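Local coordinates for lambda phage protein with carbohydrate-binding module (Shewanella oneidensis, PDB 2A5Z), which is of unknown function but adopts a jelly-roll fold resembling a carbohydrate-binding module, binds magnesium and may recognise sugars, at residues C[154-162]-C[172-180]. Numbering follows the deposited sequence.
Sequences IIENGNAFG and ETGSTYALS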
loop_
_atom_site.group_PDB
_atom_site.type_symbol
_atom_site.label_atom_id
_atom_site.label_comp_id
_atom_site.label_asym_id
_atom_site.label_seq_id
_atom_site.Cartn_x
_atom_site.Cartn_y
_atom_site.Cartn_z
ATOM N N ILE C 154 11.342 6.551 26.408
ATOM C CA ILE C 154 10.052 7.025 26.877
ATOM C C ILE C 154 10.125 8.538 27.075
ATOM O O ILE C 154 11.116 9.057 27.572
ATOM C CB ILE C 154 9.640 6.312 28.195
ATOM C CG1 ILE C 154 9.513 4.797 27.969
ATOM C CG2 ILE C 154 8.326 6.898 28.767
ATOM C CD1 ILE C 154 9.746 3.963 29.238
ATOM N N ILE C 155 9.080 9.243 26.663
ATOM C CA ILE C 155 9.020 10.681 26.856
ATOM C C ILE C 155 7.752 11.009 27.632
ATOM O O ILE C 155 6.652 10.844 27.117
ATOM C CB ILE C 155 9.061 11.446 25.501
ATOM C CG1 ILE C 155 10.357 11.112 24.734
ATOM C CG2 ILE C 155 8.889 12.966 25.727
ATOM C CD1 ILE C 155 10.378 11.556 23.277
ATOM N N GLU C 156 7.918 11.441 28.880
ATOM C CA GLU C 156 6.805 11.929 29.693
ATOM C C GLU C 156 6.979 13.422 29.922
ATOM O O GLU C 156 7.992 13.856 30.478
ATOM C CB GLU C 156 6.734 11.200 31.035
ATOM C CG GLU C 156 6.553 9.702 30.899
ATOM C CD GLU C 156 6.466 8.987 32.232
ATOM O OE1 GLU C 156 7.129 9.418 33.204
ATOM O OE2 GLU C 156 5.736 7.981 32.304
ATOM N N ASN C 157 5.991 14.207 29.499
ATOM C CA ASN C 157 6.085 15.646 29.596
ATOM C C ASN C 157 7.335 16.081 28.795
ATOM O O ASN C 157 7.515 15.653 27.653
ATOM C CB ASN C 157 6.138 16.040 31.081
ATOM C CG ASN C 157 5.609 17.435 31.348
ATOM O OD1 ASN C 157 5.402 18.231 30.428
ATOM N ND2 ASN C 157 5.404 17.745 32.626
ATOM N N GLY C 158 8.212 16.885 29.382
ATOM C CA GLY C 158 9.394 17.345 28.659
ATOM C C GLY C 158 10.645 16.512 28.877
ATOM O O GLY C 158 11.743 16.941 28.518
ATOM N N ASN C 159 10.479 15.327 29.471
ATOM C CA ASN C 159 11.608 14.482 29.866
ATOM C C ASN C 159 11.698 13.185 29.074
ATOM O O ASN C 159 10.736 12.432 29.019
ATOM C CB ASN C 159 11.525 14.153 31.365
ATOM C CG ASN C 159 11.682 15.381 32.241
ATOM O OD1 ASN C 159 12.565 16.202 32.013
ATOM N ND2 ASN C 159 10.826 15.505 33.253
ATOM N N ALA C 160 12.861 12.942 28.472
ATOM C CA ALA C 160 13.144 11.682 27.785
ATOM C C ALA C 160 14.053 10.809 28.644
ATOM O O ALA C 160 14.953 11.313 29.326
ATOM C CB ALA C 160 13.794 11.940 26.432
ATOM N N PHE C 161 13.818 9.500 28.598
ATOM C CA PHE C 161 14.627 8.549 29.340
ATOM C C PHE C 161 14.406 7.161 28.790
ATOM O O PHE C 161 13.313 6.843 28.306
ATOM C CB PHE C 161 14.300 8.572 30.844
ATOM C CG PHE C 161 12.833 8.378 31.167
ATOM C CD1 PHE C 161 12.339 7.121 31.497
ATOM C CD2 PHE C 161 11.960 9.456 31.173
ATOM C CE1 PHE C 161 10.984 6.939 31.803
ATOM C CE2 PHE C 161 10.601 9.285 31.482
ATOM C CZ PHE C 161 10.117 8.022 31.796
ATOM N N GLY C 162 15.447 6.342 28.864
ATOM C CA GLY C 162 15.331 4.925 28.576
ATOM C C GLY C 162 14.687 4.263 29.778
ATOM O O GLY C 162 14.901 4.680 30.920
ATOM N N GLU C 172 12.806 -0.509 35.459
ATOM C CA GLU C 172 14.131 -0.035 35.088
ATOM C C GLU C 172 13.982 1.354 34.478
ATOM O O GLU C 172 13.147 1.555 33.601
ATOM C CB GLU C 172 14.710 -0.987 34.053
ATOM C CG GLU C 172 16.185 -0.966 33.963
ATOM C CD GLU C 172 16.680 -1.822 32.827
ATOM O OE1 GLU C 172 16.466 -3.054 32.865
ATOM O OE2 GLU C 172 17.290 -1.252 31.903
ATOM N N THR C 173 14.785 2.309 34.935
ATOM C CA THR C 173 14.669 3.690 34.467
ATOM C C THR C 173 16.044 4.342 34.394
ATOM O O THR C 173 16.760 4.416 35.396
ATOM C CB THR C 173 13.734 4.522 35.386
ATOM O OG1 THR C 173 12.440 3.909 35.434
ATOM C CG2 THR C 173 13.575 5.952 34.890
ATOM N N GLY C 174 16.411 4.811 33.205
ATOM C CA GLY C 174 17.663 5.549 33.032
ATOM C C GLY C 174 17.555 6.986 33.503
ATOM O O GLY C 174 16.492 7.421 33.967
ATOM N N SER C 175 18.660 7.719 33.398
ATOM C CA SER C 175 18.670 9.146 33.710
ATOM C C SER C 175 17.854 9.886 32.655
ATOM O O SER C 175 17.657 9.383 31.545
ATOM C CB SER C 175 20.107 9.689 33.760
ATOM O OG SER C 175 20.720 9.597 32.490
ATOM N N THR C 176 17.364 11.070 32.991
ATOM C CA THR C 176 16.512 11.783 32.052
ATOM C C THR C 176 17.290 12.827 31.267
ATOM O O THR C 176 18.254 13.406 31.762
ATOM C CB THR C 176 15.281 12.428 32.729
ATOM O OG1 THR C 176 15.697 13.565 33.491
ATOM C CG2 THR C 176 14.561 11.428 33.632
ATOM N N TYR C 177 16.869 13.037 30.026
ATOM C CA TYR C 177 17.353 14.130 29.218
ATOM C C TYR C 177 16.169 15.079 29.015
ATOM O O TYR C 177 15.124 14.664 28.518
ATOM C CB TYR C 177 17.907 13.613 27.880
ATOM C CG TYR C 177 18.421 14.717 26.986
ATOM C CD1 TYR C 177 19.749 15.134 27.049
ATOM C CD2 TYR C 177 17.566 15.367 26.095
ATOM C CE1 TYR C 177 20.216 16.162 26.239
ATOM C CE2 TYR C 177 18.018 16.396 25.289
ATOM C CZ TYR C 177 19.342 16.788 25.362
ATOM O OH TYR C 177 19.772 17.818 24.556
ATOM N N ALA C 178 16.318 16.342 29.419
ATOM C CA ALA C 178 15.234 17.321 29.261
ATOM C C ALA C 178 15.199 17.914 27.845
ATOM O O ALA C 178 16.193 18.442 27.346
ATOM C CB ALA C 178 15.312 18.411 30.332
ATOM N N LEU C 179 14.041 17.797 27.201
ATOM C CA LEU C 179 13.873 18.210 25.812
ATOM C C LEU C 179 13.396 19.649 25.701
ATOM O O LEU C 179 12.988 20.251 26.694
ATOM C CB LEU C 179 12.872 17.287 25.105
ATOM C CG LEU C 179 13.096 15.777 25.162
ATOM C CD1 LEU C 179 11.821 15.074 24.739
ATOM C CD2 LEU C 179 14.289 15.337 24.298
ATOM N N SER C 180 13.447 20.192 24.488
ATOM C CA SER C 180 12.906 21.513 24.207
ATOM C C SER C 180 11.636 21.375 23.373
ATOM O O SER C 180 11.512 20.432 22.594
ATOM C CB SER C 180 13.937 22.370 23.459
ATOM O OG SER C 180 15.031 22.716 24.303
HETATM O O HOH W 1 12.038 20.105 29.328
#
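With chi1 of Leu179 at -53°, CG lies anti to the carbonyl carbon, and the side chain reaches across to Ile155 and Ala160. Its CD1 meets Ile155 CG2 at 3.7 Å, the two side chains crossing at about a right angle, while Leu179 CD2 rests 4.0 Å from Ala160 CB. Phe161 takes the rarer setting, CG between the backbone N and the carbonyl carbon (chi1 54°), which sets its ring on the same side as the methyls of Thr173 and Thr176. Thr173 CG2 meets Phe161 CD1 at 3.8 Å, its side chain crossing that of Phe161 at a slant, whereas the Thr176 side chain runs alongside, pointing the same way, with CG2 near Phe161 CB and CD2. Ile154 O sits over one face of this ring, toward its rim.

Backbone pairing joins antiparallel strands 159-166 and 169-178. Ala160 and Tyr177 form a hydrogen-bonded pair, Ala160 N to Tyr177 O at 2.8 Å and Tyr177 N to Ala160 O at 2.7 Å. Beyond Asn159 and Ala178, a non-hydrogen-bonded pair, Leu179 N donates almost straight (172°) to Gly158 O, in the type II' turn from Glu156 to Asn159. A water also donates to Gly158 O and, at 2.8 Å, to Leu179 O. At the far end, Gly174 N binds Gly162 O; between this bond and the Ala160-Tyr177 pair the second strand carries one extra residue, Ser175, which has no counterpart on the first.

Tyr177 and Leu179 both touch Leu201 of strand 197-203, so this hairpin packs against the other sheet of the jelly roll, away from the magnesium site. Where the extra residue breaks the register, Gly162 N and Ser175 O do not bond each other directly; the hydroxyl of Tyr210 is hydrogen-bonded to both, so strand 208-213 stands in for the missing inter-strand bond.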